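Oxysterol-binding protein homolog 3 (Saccharomyces cerevisiae, PDB 4IC4) carries lipids between membranes through the cytosol in phosphoinositide-coupled transport, its OSBP-related domain (ORD) binding sterols and phospholipids. Local coordinates at residues A[68-71]-A[72-75]; A[143-146]-A[147-150]; A[340-343]-A[344-348]. One frame throughout, in Å; residues are numbered along the deposited sequence.

Interaction 1. Residues A[68-71]-A[72-75]; sequences PISI and LQLI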
loop_
_atom_site.group_PDB
_atom_site.type_symbol
_atom_site.label_atom_id
_atom_site.label_comp_id
_atom_site.label_asym_id
_atom_site.label_seq_id
_atom_site.Cartn_x
_atom_site.Cartn_y
_atom_site.Cartn_z
ATOM N N PRO A 68 12.580 -3.540 4.435
ATOM C CA PRO A 68 12.039 -3.898 5.751
ATOM C C PRO A 68 10.587 -3.623 6.137
ATOM O O PRO A 68 10.324 -3.070 7.202
ATOM C CB PRO A 68 13.032 -3.250 6.715
ATOM C CG PRO A 68 13.417 -2.009 5.992
ATOM C CD PRO A 68 13.588 -2.470 4.556
ATOM N N ILE A 69 9.653 -4.015 5.278
ATOM C CA ILE A 69 8.221 -3.890 5.575
ATOM C C ILE A 69 7.498 -5.020 4.847
ATOM O O ILE A 69 8.051 -5.625 3.924
ATOM C CB ILE A 69 7.586 -2.533 5.119
ATOM C CG1 ILE A 69 7.736 -2.346 3.610
ATOM C CG2 ILE A 69 8.178 -1.376 5.913
ATOM C CD1 ILE A 69 6.880 -1.210 3.074
ATOM N N SER A 70 6.276 -5.325 5.276
ATOM C CA SER A 70 5.485 -6.375 4.635
ATOM C C SER A 70 4.571 -5.739 3.592
ATOM O O SER A 70 4.426 -4.515 3.550
ATOM C CB SER A 70 4.629 -7.116 5.665
ATOM O OG SER A 70 3.540 -6.310 6.088
ATOM N N ILE A 71 3.943 -6.560 2.756
ATOM C CA ILE A 71 3.051 -6.008 1.739
ATOM C C ILE A 71 1.869 -5.292 2.393
ATOM O O ILE A 71 1.355 -4.314 1.853
ATOM C CB ILE A 71 2.527 -7.102 0.785
ATOM C CG1 ILE A 71 3.701 -7.721 0.023
ATOM C CG2 ILE A 71 1.517 -6.499 -0.200
ATOM C CD1 ILE A 71 3.297 -8.819 -0.941
ATOM N N LEU A 72 1.434 -5.770 3.557
ATOM C CA LEU A 72 0.329 -5.112 4.248
ATOM C C LEU A 72 0.744 -3.685 4.593
ATOM O O LEU A 72 -0.052 -2.751 4.483
ATOM C CB LEU A 72 -0.035 -5.864 5.530
ATOM C CG LEU A 72 -0.597 -7.279 5.361
ATOM C CD1 LEU A 72 -0.759 -7.929 6.735
ATOM C CD2 LEU A 72 -1.930 -7.224 4.633
ATOM N N GLN A 73 1.996 -3.520 5.011
ATOM C CA GLN A 73 2.504 -2.198 5.350
ATOM C C GLN A 73 2.641 -1.335 4.087
ATOM O O GLN A 73 2.307 -0.147 4.100
ATOM C CB GLN A 73 3.839 -2.335 6.100
ATOM C CG GLN A 73 3.637 -2.959 7.486
ATOM C CD GLN A 73 4.926 -3.314 8.199
ATOM O OE1 GLN A 73 5.787 -4.005 7.652
ATOM N NE2 GLN A 73 5.055 -2.858 9.443
ATOM N N LEU A 74 3.106 -1.932 2.992
ATOM C CA LEU A 74 3.245 -1.198 1.736
ATOM C C LEU A 74 1.902 -0.635 1.276
ATOM O O LEU A 74 1.790 0.547 0.951
ATOM C CB LEU A 74 3.789 -2.107 0.630
ATOM C CG LEU A 74 3.690 -1.488 -0.771
ATOM C CD1 LEU A 74 4.642 -0.313 -0.875
ATOM C CD2 LEU A 74 4.014 -2.529 -1.833
ATOM N N ILE A 75 0.880 -1.481 1.243
ATOM C CA ILE A 75 -0.424 -1.016 0.795
ATOM C C ILE A 75 -1.014 0.031 1.747
ATOM O O ILE A 75 -1.797 0.886 1.328
ATOM C CB ILE A 75 -1.376 -2.205 0.595
ATOM C CG1 ILE A 75 -0.809 -3.104 -0.512
ATOM C CG2 ILE A 75 -2.770 -1.708 0.216
ATOM C CD1 ILE A 75 -1.615 -4.362 -0.767
#

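Interaction 2. Residues A[143-146]-A[147-150]; sequences KVSH and RPPV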
loop_
_atom_site.group_PDB
_atom_site.type_symbol
_atom_site.label_atom_id
_atom_site.label_comp_id
_atom_site.label_asym_id
_atom_site.label_seq_id
_atom_site.Cartn_x
_atom_site.Cartn_y
_atom_site.Cartn_z
ATOM N N LYS A 143 -3.953 -10.676 5.761
ATOM C CA LYS A 143 -3.797 -11.464 4.544
ATOM C C LYS A 143 -4.856 -12.551 4.703
ATOM O O LYS A 143 -4.757 -13.390 5.602
ATOM C CB LYS A 143 -2.411 -12.094 4.452
ATOM C CG LYS A 143 -2.238 -12.911 3.179
ATOM C CD LYS A 143 -0.828 -13.425 3.030
ATOM C CE LYS A 143 -0.680 -14.230 1.748
ATOM N NZ LYS A 143 0.720 -14.704 1.565
ATOM N N VAL A 144 -5.871 -12.529 3.841
ATOM C CA VAL A 144 -6.977 -13.480 3.939
ATOM C C VAL A 144 -6.902 -14.717 3.044
ATOM O O VAL A 144 -7.683 -15.659 3.214
ATOM C CB VAL A 144 -8.327 -12.760 3.700
ATOM C CG1 VAL A 144 -8.519 -11.664 4.747
ATOM C CG2 VAL A 144 -8.367 -12.158 2.299
ATOM N N SER A 145 -5.969 -14.712 2.099
ATOM C CA SER A 145 -5.762 -15.846 1.199
ATOM C C SER A 145 -4.287 -15.899 0.804
ATOM O O SER A 145 -3.652 -14.856 0.645
ATOM C CB SER A 145 -6.619 -15.702 -0.052
ATOM O OG SER A 145 -6.366 -16.773 -0.945
ATOM N N HIS A 146 -3.740 -17.105 0.651
ATOM C CA HIS A 146 -2.330 -17.255 0.288
ATOM C C HIS A 146 -2.124 -17.559 -1.193
ATOM O O HIS A 146 -1.191 -17.053 -1.810
ATOM C CB HIS A 146 -1.671 -18.365 1.115
ATOM C CG HIS A 146 -0.191 -18.472 0.900
ATOM N ND1 HIS A 146 0.433 -19.659 0.579
ATOM C CD2 HIS A 146 0.787 -17.538 0.960
ATOM C CE1 HIS A 146 1.732 -19.450 0.450
ATOM N NE2 HIS A 146 1.972 -18.171 0.676
ATOM N N ARG A 147 -2.988 -18.402 -1.750
ATOM C CA ARG A 147 -2.908 -18.778 -3.158
ATOM C C ARG A 147 -4.295 -18.661 -3.784
ATOM O O ARG A 147 -5.140 -19.541 -3.613
ATOM C CB ARG A 147 -2.400 -20.220 -3.299
ATOM C CG ARG A 147 -0.955 -20.436 -2.859
ATOM C CD ARG A 147 0.029 -19.931 -3.903
ATOM N NE ARG A 147 0.007 -20.743 -5.118
ATOM C CZ ARG A 147 0.555 -21.951 -5.226
ATOM N NH1 ARG A 147 1.179 -22.498 -4.193
ATOM N NH2 ARG A 147 0.470 -22.618 -6.371
ATOM N N PRO A 148 -4.557 -17.556 -4.499
ATOM C CA PRO A 148 -3.637 -16.440 -4.741
ATOM C C PRO A 148 -3.617 -15.505 -3.533
ATOM O O PRO A 148 -4.509 -15.558 -2.691
ATOM C CB PRO A 148 -4.239 -15.773 -5.966
ATOM C CG PRO A 148 -5.699 -15.911 -5.699
ATOM C CD PRO A 148 -5.823 -17.347 -5.225
ATOM N N PRO A 149 -2.601 -14.638 -3.437
ATOM C CA PRO A 149 -2.547 -13.722 -2.295
ATOM C C PRO A 149 -3.670 -12.695 -2.336
ATOM O O PRO A 149 -3.906 -12.059 -3.364
ATOM C CB PRO A 149 -1.179 -13.073 -2.441
ATOM C CG PRO A 149 -1.005 -13.023 -3.932
ATOM C CD PRO A 149 -1.464 -14.408 -4.346
ATOM N N VAL A 150 -4.370 -12.548 -1.218
ATOM C CA VAL A 150 -5.450 -11.579 -1.119
ATOM C C VAL A 150 -5.294 -10.863 0.212
ATOM O O VAL A 150 -5.159 -11.499 1.259
ATOM C CB VAL A 150 -6.845 -12.245 -1.170
ATOM C CG1 VAL A 150 -7.933 -11.186 -1.039
ATOM C CG2 VAL A 150 -7.017 -12.997 -2.483
#

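Interaction 3. Residues A[340-343]-A[344-348]; sequences EWKL and KLEQL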
loop_
_atom_site.group_PDB
_atom_site.type_symbol
_atom_site.label_atom_id
_atom_site.label_comp_id
_atom_site.label_asym_id
_atom_site.label_seq_id
_atom_site.Cartn_x
_atom_site.Cartn_y
_atom_site.Cartn_z
ATOM N N GLU A 340 17.687 -16.548 7.833
ATOM C CA GLU A 340 17.315 -17.768 8.535
ATOM C C GLU A 340 15.859 -17.703 8.988
ATOM O O GLU A 340 15.114 -18.676 8.866
ATOM C CB GLU A 340 18.228 -17.983 9.743
ATOM C CG GLU A 340 18.210 -19.403 10.277
ATOM C CD GLU A 340 19.227 -19.627 11.382
ATOM O OE1 GLU A 340 20.410 -19.276 11.183
ATOM O OE2 GLU A 340 18.845 -20.161 12.446
ATOM N N TRP A 341 15.455 -16.548 9.508
ATOM C CA TRP A 341 14.083 -16.376 9.966
ATOM C C TRP A 341 13.087 -16.394 8.809
ATOM O O TRP A 341 12.003 -16.960 8.935
ATOM C CB TRP A 341 13.935 -15.072 10.752
ATOM C CG TRP A 341 14.218 -15.212 12.218
ATOM C CD1 TRP A 341 15.231 -14.623 12.922
ATOM C CD2 TRP A 341 13.456 -15.967 13.164
ATOM N NE1 TRP A 341 15.141 -14.964 14.253
ATOM C CE2 TRP A 341 14.062 -15.788 14.429
ATOM C CE3 TRP A 341 12.317 -16.777 13.069
ATOM C CZ2 TRP A 341 13.566 -16.391 15.588
ATOM C CZ3 TRP A 341 11.824 -17.377 14.224
ATOM C CH2 TRP A 341 12.450 -17.179 15.466
ATOM N N LYS A 342 13.445 -15.766 7.689
ATOM C CA LYS A 342 12.552 -15.748 6.534
ATOM C C LYS A 342 12.252 -17.186 6.118
ATOM O O LYS A 342 11.095 -17.569 5.939
ATOM C CB LYS A 342 13.193 -14.977 5.374
ATOM C CG LYS A 342 12.291 -14.844 4.153
ATOM C CD LYS A 342 12.903 -13.939 3.095
ATOM C CE LYS A 342 12.008 -13.865 1.866
ATOM N NZ LYS A 342 12.587 -12.993 0.807
ATOM N N LEU A 343 13.302 -17.989 5.986
ATOM C CA LEU A 343 13.140 -19.388 5.608
ATOM C C LEU A 343 12.309 -20.147 6.639
ATOM O O LEU A 343 11.470 -20.975 6.286
ATOM C CB LEU A 343 14.509 -20.050 5.456
ATOM C CG LEU A 343 15.390 -19.480 4.341
ATOM C CD1 LEU A 343 16.767 -20.122 4.393
ATOM C CD2 LEU A 343 14.733 -19.725 2.989
ATOM N N LYS A 344 12.542 -19.857 7.915
ATOM C CA LYS A 344 11.814 -20.518 8.990
ATOM C C LYS A 344 10.316 -20.217 8.949
ATOM O O LYS A 344 9.496 -21.124 9.056
ATOM C CB LYS A 344 12.389 -20.108 10.348
ATOM C CG LYS A 344 11.587 -20.604 11.551
ATOM C CD LYS A 344 11.444 -22.123 11.563
ATOM C CE LYS A 344 12.776 -22.814 11.799
ATOM N NZ LYS A 344 12.614 -24.295 11.856
ATOM N N LEU A 345 9.958 -18.946 8.799
ATOM C CA LEU A 345 8.546 -18.580 8.745
ATOM C C LEU A 345 7.851 -19.230 7.552
ATOM O O LEU A 345 6.720 -19.701 7.665
ATOM C CB LEU A 345 8.386 -17.060 8.672
ATOM C CG LEU A 345 8.193 -16.305 9.989
ATOM C CD1 LEU A 345 9.391 -16.509 10.899
ATOM C CD2 LEU A 345 7.977 -14.827 9.688
ATOM N N GLU A 346 8.526 -19.252 6.407
ATOM C CA GLU A 346 7.951 -19.854 5.212
ATOM C C GLU A 346 7.751 -21.351 5.412
ATOM O O GLU A 346 6.727 -21.915 5.019
ATOM C CB GLU A 346 8.861 -19.608 4.006
ATOM C CG GLU A 346 8.260 -18.701 2.945
ATOM C CD GLU A 346 7.932 -17.319 3.468
ATOM O OE1 GLU A 346 8.858 -16.627 3.946
ATOM O OE2 GLU A 346 6.749 -16.920 3.400
ATOM N N GLN A 347 8.733 -21.984 6.044
ATOM C CA GLN A 347 8.695 -23.414 6.305
ATOM C C GLN A 347 7.567 -23.775 7.276
ATOM O O GLN A 347 6.856 -24.759 7.075
ATOM C CB GLN A 347 10.052 -23.858 6.864
ATOM C CG GLN A 347 10.394 -25.315 6.638
ATOM C CD GLN A 347 9.531 -26.252 7.445
ATOM O OE1 GLN A 347 9.499 -26.181 8.674
ATOM N NE2 GLN A 347 8.827 -27.143 6.758
ATOM N N LEU A 348 7.396 -22.984 8.330
ATOM C CA LEU A 348 6.340 -23.263 9.297
ATOM C C LEU A 348 4.976 -23.163 8.629
ATOM O O LEU A 348 4.080 -23.966 8.888
ATOM C CB LEU A 348 6.408 -22.282 10.473
ATOM C CG LEU A 348 7.625 -22.412 11.389
ATOM C CD1 LEU A 348 7.537 -21.350 12.473
ATOM C CD2 LEU A 348 7.675 -23.804 12.010
#

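Interaction 1. Residues A[68-71]-A[72-75]
The carboxamide of Gln-73 is the flat group of this contact, and its oxygen meets the backbone N-H of Ser-70 in the amide plane. Ile-69 CB and Ser-70 OG lie obliquely off opposite sides of that plane as the amide reaches back along the chain. The pattern is a capping box at the start of helix 71-76. Ser-70 is the N-cap, and Gln-73, three residues on, returns the bond. Ser-70 N donates to a lone pair of Gln-73 OE1 at 2.8 Å, with an angle of 160° at the hydrogen. In the reverse direction, Gln-73 N gives only a weak bond to Ser-70 OG, 3.4 Å long. The serine hydroxyl has a further partner in Ser-321 OG, which ties the helix start to a distant part of the chain. Gln-73 can fold back because its CG stands beside its own backbone N (chi1 -68°) and the chain beyond is extended. At the far end of the amide, NE2 makes a weak bond to Leu-305 O.

An apolar contact joins the same cap, as in a hydrophobic staple: CD1 of Ile-69 reaches CB of Leu-74 at 4.0 Å, bridging the chain before the cap and the first turn. Within that turn, Ile-71 CG2 touches Ile-75 CD1 at 3.8 Å. The helix is wedged between elements of the ORD: Leu-72 and Ile-75 pack on Phe-153 of strand 150-157, and Ile-69 and Leu-74 on Pro-119 of strand 118-120, next to Lys-118 of the phosphoinositide site. The first regular helical bonds follow at once, with Leu-74 N donating to Ser-70 O at 3.0 Å and Ile-75 N to Ile-71 O at 2.9 Å.

Interaction 2. Residues A[143-146]-A[147-150]
Ser-145 and Val-150 set their side chains on the same face of the sheet, CB to CB 3.6 Å apart, as an antiparallel hydrogen-bonded pair where two strands join. Val-144 slants across Val-150 from beside it, its CG2 meeting CG1 of Val-150 at 3.5 Å. Both Val-144 and Ser-145 confront that one valine, a classic beta bulge: Val-150 O takes a 2.9 Å bond from Val-144 N and a weak one from Ser-145 N. Swung anti to the backbone N (chi1 177°), the Ser-145 hydroxyl reaches across to donate to Pro-148 O at 2.8 Å. The bond spans a loop that also holds the cis peptide before Pro-148; an alanine here would probably leave Pro-148 O without this donor and the loop freer to shift. The side chains of His-146 and Arg-147, both of which bind phosphatidylinositol 4-phosphate, cross at a slant. The imidazole stands 75° to the guanidinium plane, and His-146 ND1 lies 3.8 Å from Arg-147 CG. The loop joins strands 137-145 and 150-157; Val-150 packs on Thr-165 and Thr-167 of strand 160-172, while His-146 and Arg-147 touch Arg-353 of helix 335-354.

Interaction 3. Residues A[340-343]-A[344-348]
Leu-345, its chi1 of -94° pulled off a staggered position, brings CD1 against the indole of Trp-341, whose CG leans to the side of its own backbone N (chi1 -88°). Leu-345 CD1 comes to 3.7 Å from Trp-341 CE3, slanting against the six-membered part of the indole. The same methyl lies 3.3 Å from Trp-341 O, so it sits close against the backbone. CG of Lys-344 adds a looser touch at 4.2 Å from CE3 of Trp-341, its chain curling away beyond that point.

These are contacts at i to i+3 and i to i+4 along one alpha-helix, 335-354, which supplies Glu-346, Gln-347 and Leu-348 to the phosphatidylinositol 4-phosphate site of the ORD. Regular backbone bonds run beneath them, Leu-345 N to Trp-341 O at 2.9 Å being the straightest of the four spanning the two segments.

On another side of the helix, Lys-342 and Glu-346 lie alongside each other and point the same way. Lys-342 is fully extended and spends its ammonium on Met-61 O and Asn-66 OD1. Its NZ lies 6.1 Å from Glu-346 OE1, too far for a salt bridge. Glu-346, with chi1 off a staggered position (-113°) and a bend at chi2, brings OE1 to 3.1 Å from Lys-342 O; both atoms are acceptors, so this is a close approach and not a bond.

In the fold
Interactions 1, 2 and 3 follow one another along the chain; interactions 2 and 3 contribute residues to the phosphoinositide site, and interaction 1 lies close by. Interactions 1 and 2 touch, Leu-72 CD2 lying 4.2 Å from Lys-143 N, although their centres are about 15 Å apart. Interaction 3 touches neither: its centre is about 18 Å from each of the others, and its nearest atoms are about 6 Å from interaction 2 and about 9 Å from interaction 1. Residues that bind the lipid lie between them. The side chain of Lys-118 comes within about 7 Å of that of Ile-71 and about 5 Å of that of Lys-342, while the side chain of His-146 meets that of Gln-349, further along the helix of interaction 3, at about 3 Å.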